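Local coordinates for protein putative transcription regulator (Lactobacillus plantarum WCFS1, PDB 3COL) that probably binds DNA through an N-terminal helix-turn-helix domain of the TetR family and regulates transcription as a dimer, at residues V85-I89 / L137-A141; K145-Q149 / W190-D196. One frame throughout, in Å; residues are numbered along the deposited sequence.

Contact 1: V85-I89 / L137-A141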
loop_
_atom_site.group_PDB
_atom_site.type_symbol
_atom_site.label_atom_id
_atom_site.label_comp_id
_atom_site.label_asym_id
_atom_site.label_seq_id
_atom_site.Cartn_x
_atom_site.Cartn_y
_atom_site.Cartn_z
ATOM N N VAL A 85 0.807 25.188 -10.039
ATOM C CA VAL A 85 0.761 23.756 -9.772
ATOM C C VAL A 85 0.830 23.404 -8.306
ATOM O O VAL A 85 0.327 22.361 -7.910
ATOM C CB VAL A 85 1.844 22.966 -10.544
ATOM C CG1 VAL A 85 1.543 23.018 -12.026
ATOM C CG2 VAL A 85 3.277 23.501 -10.230
ATOM N N THR A 86 1.467 24.261 -7.504
ATOM C CA THR A 86 1.682 24.006 -6.078
ATOM C C THR A 86 0.364 24.016 -5.356
ATOM O O THR A 86 0.098 23.159 -4.478
ATOM C CB THR A 86 2.707 25.047 -5.450
ATOM O OG1 THR A 86 4.008 24.769 -5.961
ATOM C CG2 THR A 86 2.764 24.968 -3.914
ATOM N N THR A 87 -0.446 25.020 -5.703
ATOM C CA THR A 87 -1.816 25.155 -5.207
ATOM C C THR A 87 -2.682 23.926 -5.637
ATOM O O THR A 87 -3.388 23.352 -4.817
ATOM C CB THR A 87 -2.442 26.484 -5.729
ATOM O OG1 THR A 87 -1.671 27.584 -5.223
ATOM C CG2 THR A 87 -3.907 26.650 -5.275
ATOM N N ARG A 88 -2.649 23.570 -6.922
ATOM C CA ARG A 88 -3.464 22.461 -7.412
ATOM C C ARG A 88 -3.065 21.119 -6.799
ATOM O O ARG A 88 -3.929 20.312 -6.539
ATOM C CB ARG A 88 -3.411 22.355 -8.953
ATOM C CG ARG A 88 -4.113 23.502 -9.657
ATOM C CD ARG A 88 -4.169 23.213 -11.153
ATOM N NE ARG A 88 -2.998 23.737 -11.844
ATOM C CZ ARG A 88 -2.581 23.335 -13.039
ATOM N NH1 ARG A 88 -1.510 23.909 -13.579
ATOM N NH2 ARG A 88 -3.225 22.370 -13.686
ATOM N N ILE A 89 -1.768 20.870 -6.603
ATOM C CA ILE A 89 -1.309 19.680 -5.866
ATOM C C ILE A 89 -1.879 19.638 -4.427
ATOM O O ILE A 89 -2.370 18.612 -3.979
ATOM C CB ILE A 89 0.254 19.522 -5.897
ATOM C CG1 ILE A 89 0.704 19.189 -7.309
ATOM C CG2 ILE A 89 0.742 18.348 -4.936
ATOM C CD1 ILE A 89 2.210 19.225 -7.498
ATOM N N LEU A 137 -1.003 17.051 -14.306
ATOM C CA LEU A 137 -0.635 18.026 -13.273
ATOM C C LEU A 137 0.755 17.687 -12.721
ATOM O O LEU A 137 1.577 18.565 -12.538
ATOM C CB LEU A 137 -1.662 18.018 -12.135
ATOM C CG LEU A 137 -1.417 18.796 -10.827
ATOM C CD1 LEU A 137 -1.055 20.264 -11.127
ATOM C CD2 LEU A 137 -2.679 18.680 -9.909
ATOM N N LEU A 138 0.982 16.401 -12.439
ATOM C CA LEU A 138 2.239 15.976 -11.833
ATOM C C LEU A 138 3.398 16.140 -12.814
ATOM O O LEU A 138 4.435 16.689 -12.463
ATOM C CB LEU A 138 2.131 14.554 -11.239
ATOM C CG LEU A 138 1.121 14.464 -10.084
ATOM C CD1 LEU A 138 1.078 13.086 -9.505
ATOM C CD2 LEU A 138 1.489 15.420 -8.979
ATOM N N THR A 139 3.211 15.735 -14.064
ATOM C CA THR A 139 4.275 15.933 -15.073
ATOM C C THR A 139 4.620 17.408 -15.295
ATOM O O THR A 139 5.812 17.784 -15.414
ATOM C CB THR A 139 3.987 15.190 -16.430
ATOM O OG1 THR A 139 2.833 15.753 -17.063
ATOM C CG2 THR A 139 3.698 13.749 -16.175
ATOM N N ALA A 140 3.591 18.253 -15.319
ATOM C CA ALA A 140 3.803 19.698 -15.426
ATOM C C ALA A 140 4.605 20.232 -14.236
ATOM O O ALA A 140 5.530 21.010 -14.408
ATOM C CB ALA A 140 2.469 20.433 -15.564
ATOM N N ALA A 141 4.292 19.730 -13.036
ATOM C CA ALA A 141 5.028 20.095 -11.829
ATOM C C ALA A 141 6.481 19.584 -11.886
ATOM O O ALA A 141 7.410 20.253 -11.413
ATOM C CB ALA A 141 4.281 19.559 -10.566
#
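L137 lies against three residues of the facing helix at once, V85, R88 and I89, in a contact held by dispersion: aliphatic groups make most of it, one guanidinium face adds to it, and 85-89 and 137-141 share no hydrogen bond. Its two methyls divide the work. CD1 packs against R88 CB at 3.8 Å and V85 CG1 at 3.9 Å, while CD2 comes up beside R88 CB and the backbone of I89. CG of L137 is anti to the backbone N (chi1 171°), which carries the branched end across to the other helix although its CB does not point straight at it. The V85 and L137 side chains run alongside one another but head opposite ways. I89, its chain extended at chi2 (171°), also reaches A141 and L138: CD1 sits 3.7 Å from A141 CB and 4.1 Å from L138 CD2. V85 CG2 closes on the same A141 methyl at 4.1 Å.

These are the start of helix 85-102 and the later part of helix 133-143, running roughly antiparallel at 143° with their local axes 10.2 Å apart, within the all-helical C-terminal part of the chain; in TetR-family regulators this part follows the DNA-binding domain and usually carries ligand binding and dimerisation.

The one flat polar group here also offers L137 a face. L137 CD1 stands 3.8 Å above the plane of the R88 guanidinium, over its centre. The rim of that guanidinium is engaged by residues earlier in the chain, outside both segments: NE bonds to I83 O and NH2 to L78 O, which should fix how the plane is turned.

Contact 2: K145-Q149 / W190-D196; sequences KVIKQ and WDAMKQD
K148 stretches its side chain across the end of helix 182-193, CG anti to its own carbonyl carbon (chi1 -66°) and the chain straight until it bends at the last torsion. There NZ donates to two backbone carbonyls, A192 O and K194 O, each at 2.8 Å, coming from well above the carbonyl plane of A192 but tilted only 18° from that of K194. The same ammonium forms a salt bridge with D191 of the second subunit, so one lysine ties the helix end to the dimer interface.

Behind it the backbones meet in a single beta bridge, I147 with K194: K148 N donates 2.8 Å to M193 O, nearly along the C=O axis, and Q195 N donates 2.9 Å to V146 O from above the carbonyl plane.

The apolar side is built on W190. V146 CG1 approaches the ring edge, 4.0 Å from CH2, whereas I147 CG2 touches W190 CZ3 at 3.7 Å, its side chain crossing the indole at about a right angle. K194 CB covers one face of that ring. At the other end a water links Q149 N to Q195 OE1, and Q195 NE2 holds D196 OD2 in its amide plane.

The 145-149 loop, entered through a Schellman motif at K145, thus joins the C-terminus to helix 133-143 under I147, with helix 85-102 beneath V146 and W190 and H155 of helix 152-171 against K148.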
loop_
_atom_site.group_PDB
_atom_site.type_symbol
_atom_site.label_atom_id
_atom_site.label_comp_id
_atom_site.label_asym_id
_atom_site.label_seq_id
_atom_site.Cartn_x
_atom_site.Cartn_y
_atom_site.Cartn_z
ATOM N N LYS A 145 10.174 21.942 -12.353
ATOM C CA LYS A 145 11.050 21.676 -11.228
ATOM C C LYS A 145 10.437 22.058 -9.866
ATOM O O LYS A 145 11.147 22.418 -8.929
ATOM C CB LYS A 145 12.454 22.262 -11.459
ATOM C CG LYS A 145 13.196 21.585 -12.639
ATOM C CD LYS A 145 14.733 21.610 -12.456
ATOM C CE LYS A 145 15.483 20.884 -13.589
ATOM N NZ LYS A 145 16.840 21.534 -13.877
ATOM N N VAL A 146 9.116 21.938 -9.785
ATOM C CA VAL A 146 8.377 22.160 -8.550
ATOM C C VAL A 146 8.398 20.906 -7.678
ATOM O O VAL A 146 8.553 20.987 -6.450
ATOM C CB VAL A 146 6.947 22.603 -8.873
ATOM C CG1 VAL A 146 6.059 22.535 -7.667
ATOM C CG2 VAL A 146 6.979 24.064 -9.432
ATOM N N ILE A 147 8.222 19.739 -8.289
ATOM C CA ILE A 147 8.372 18.489 -7.535
ATOM C C ILE A 147 9.529 17.675 -8.137
ATOM O O ILE A 147 10.003 17.985 -9.255
ATOM C CB ILE A 147 7.045 17.689 -7.471
ATOM C CG1 ILE A 147 6.692 17.146 -8.867
ATOM C CG2 ILE A 147 5.945 18.539 -6.790
ATOM C CD1 ILE A 147 5.345 16.370 -8.978
ATOM N N LYS A 148 10.003 16.684 -7.390
ATOM C CA LYS A 148 11.177 15.892 -7.751
ATOM C C LYS A 148 11.127 15.217 -9.126
ATOM O O LYS A 148 10.066 14.768 -9.576
ATOM C CB LYS A 148 11.424 14.827 -6.678
ATOM C CG LYS A 148 11.824 15.429 -5.305
ATOM C CD LYS A 148 12.197 14.331 -4.294
ATOM C CE LYS A 148 12.809 14.890 -3.010
ATOM N NZ LYS A 148 11.714 15.589 -2.215
ATOM N N GLN A 149 12.280 15.128 -9.792
ATOM C CA GLN A 149 12.360 14.410 -11.079
ATOM C C GLN A 149 12.291 12.919 -10.816
ATOM O O GLN A 149 13.280 12.209 -10.954
ATOM C CB GLN A 149 13.673 14.740 -11.841
ATOM C CG GLN A 149 13.892 16.216 -12.077
ATOM C CD GLN A 149 12.808 16.824 -12.943
ATOM O OE1 GLN A 149 12.218 17.847 -12.579
ATOM N NE2 GLN A 149 12.508 16.172 -14.084
ATOM N N TRP A 190 4.123 16.413 1.148
ATOM C CA TRP A 190 4.659 17.523 0.351
ATOM C C TRP A 190 6.184 17.585 0.384
ATOM O O TRP A 190 6.812 17.814 -0.648
ATOM C CB TRP A 190 4.034 18.899 0.770
ATOM C CG TRP A 190 4.520 20.100 -0.078
ATOM C CD1 TRP A 190 5.139 21.240 0.385
ATOM C CD2 TRP A 190 4.439 20.256 -1.519
ATOM N NE1 TRP A 190 5.430 22.075 -0.659
ATOM C CE2 TRP A 190 5.034 21.498 -1.837
ATOM C CE3 TRP A 190 3.951 19.445 -2.570
ATOM C CZ2 TRP A 190 5.122 21.974 -3.159
ATOM C CZ3 TRP A 190 4.048 19.902 -3.874
ATOM C CH2 TRP A 190 4.633 21.156 -4.168
ATOM N N ASP A 191 6.787 17.432 1.565
ATOM C CA ASP A 191 8.267 17.254 1.651
ATOM C C ASP A 191 8.782 16.115 0.742
ATOM O O ASP A 191 9.810 16.265 0.048
ATOM C CB ASP A 191 8.735 16.993 3.094
ATOM C CG ASP A 191 8.609 18.224 3.978
ATOM O OD1 ASP A 191 8.291 19.291 3.431
ATOM O OD2 ASP A 191 8.820 18.127 5.211
ATOM N N ALA A 192 8.095 14.972 0.797
ATOM C CA ALA A 192 8.459 13.789 -0.043
ATOM C C ALA A 192 8.478 14.202 -1.511
ATOM O O ALA A 192 9.435 13.943 -2.196
ATOM C CB ALA A 192 7.466 12.697 0.138
HETATM N N MSE A 193 7.424 14.876 -1.965
HETATM C CA MSE A 193 7.275 15.268 -3.379
HETATM C C MSE A 193 8.148 16.445 -3.858
HETATM O O MSE A 193 8.620 16.444 -4.986
HETATM C CB MSE A 193 5.805 15.652 -3.674
HETATM C CG MSE A 193 4.758 14.542 -3.407
HETATM SE SE MSE A 193 2.966 15.209 -3.649
HETATM C CE MSE A 193 2.833 15.234 -5.603
ATOM N N LYS A 194 8.286 17.478 -3.044
ATOM C CA LYS A 194 8.771 18.759 -3.550
ATOM C C LYS A 194 10.245 18.756 -3.905
ATOM O O LYS A 194 11.036 18.019 -3.328
ATOM C CB LYS A 194 8.405 19.927 -2.624
ATOM C CG LYS A 194 9.291 20.098 -1.414
ATOM C CD LYS A 194 8.933 21.387 -0.674
ATOM C CE LYS A 194 9.275 21.276 0.802
ATOM N NZ LYS A 194 10.746 21.269 0.909
ATOM N N GLN A 195 10.595 19.580 -4.891
ATOM C CA GLN A 195 11.934 19.594 -5.450
ATOM C C GLN A 195 12.933 20.197 -4.433
ATOM O O GLN A 195 12.708 21.280 -3.914
ATOM C CB GLN A 195 11.903 20.335 -6.776
ATOM C CG GLN A 195 13.257 20.824 -7.291
ATOM C CD GLN A 195 14.139 19.676 -7.755
ATOM O OE1 GLN A 195 13.732 18.849 -8.582
ATOM N NE2 GLN A 195 15.368 19.637 -7.239
ATOM N N ASP A 196 14.024 19.457 -4.187
ATOM C CA ASP A 196 14.957 19.559 -3.028
ATOM C C ASP A 196 14.557 18.680 -1.809
ATOM O O ASP A 196 13.651 19.065 -1.062
ATOM C CB ASP A 196 15.144 20.987 -2.597
ATOM C CG ASP A 196 15.965 21.793 -3.587
ATOM O OD1 ASP A 196 16.545 22.800 -3.143
ATOM O OD2 ASP A 196 16.024 21.426 -4.784
ATOM O OXT ASP A 196 15.118 17.598 -1.521
HETATM O O HOH W 1 14.725 16.056 -8.663
#

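Both segments of contact 1 precede the second segment of contact 2 in sequence, and its first as well; the two contacts lie in the same region of the chain, with centres about 10 Å apart. Helix 133-143 feeds straight into the 145-149 loop, so A141 of contact 1 is tied to contact 2: its carbonyl O probably accepts hydrogen bonds from V146 N (2.9 Å) and I147 N (3.3 Å). Helix 85-102 is also shared, since T86 OG1 lies 3.5 Å from V146 CG1 and I89 touches W190 and M193. Together they make one continuous cluster of helices 85-102, 133-143 and 182-193. Contact 1 is confined to one subunit, whereas contact 2 reaches the second, placing this cluster beside the dimer interface.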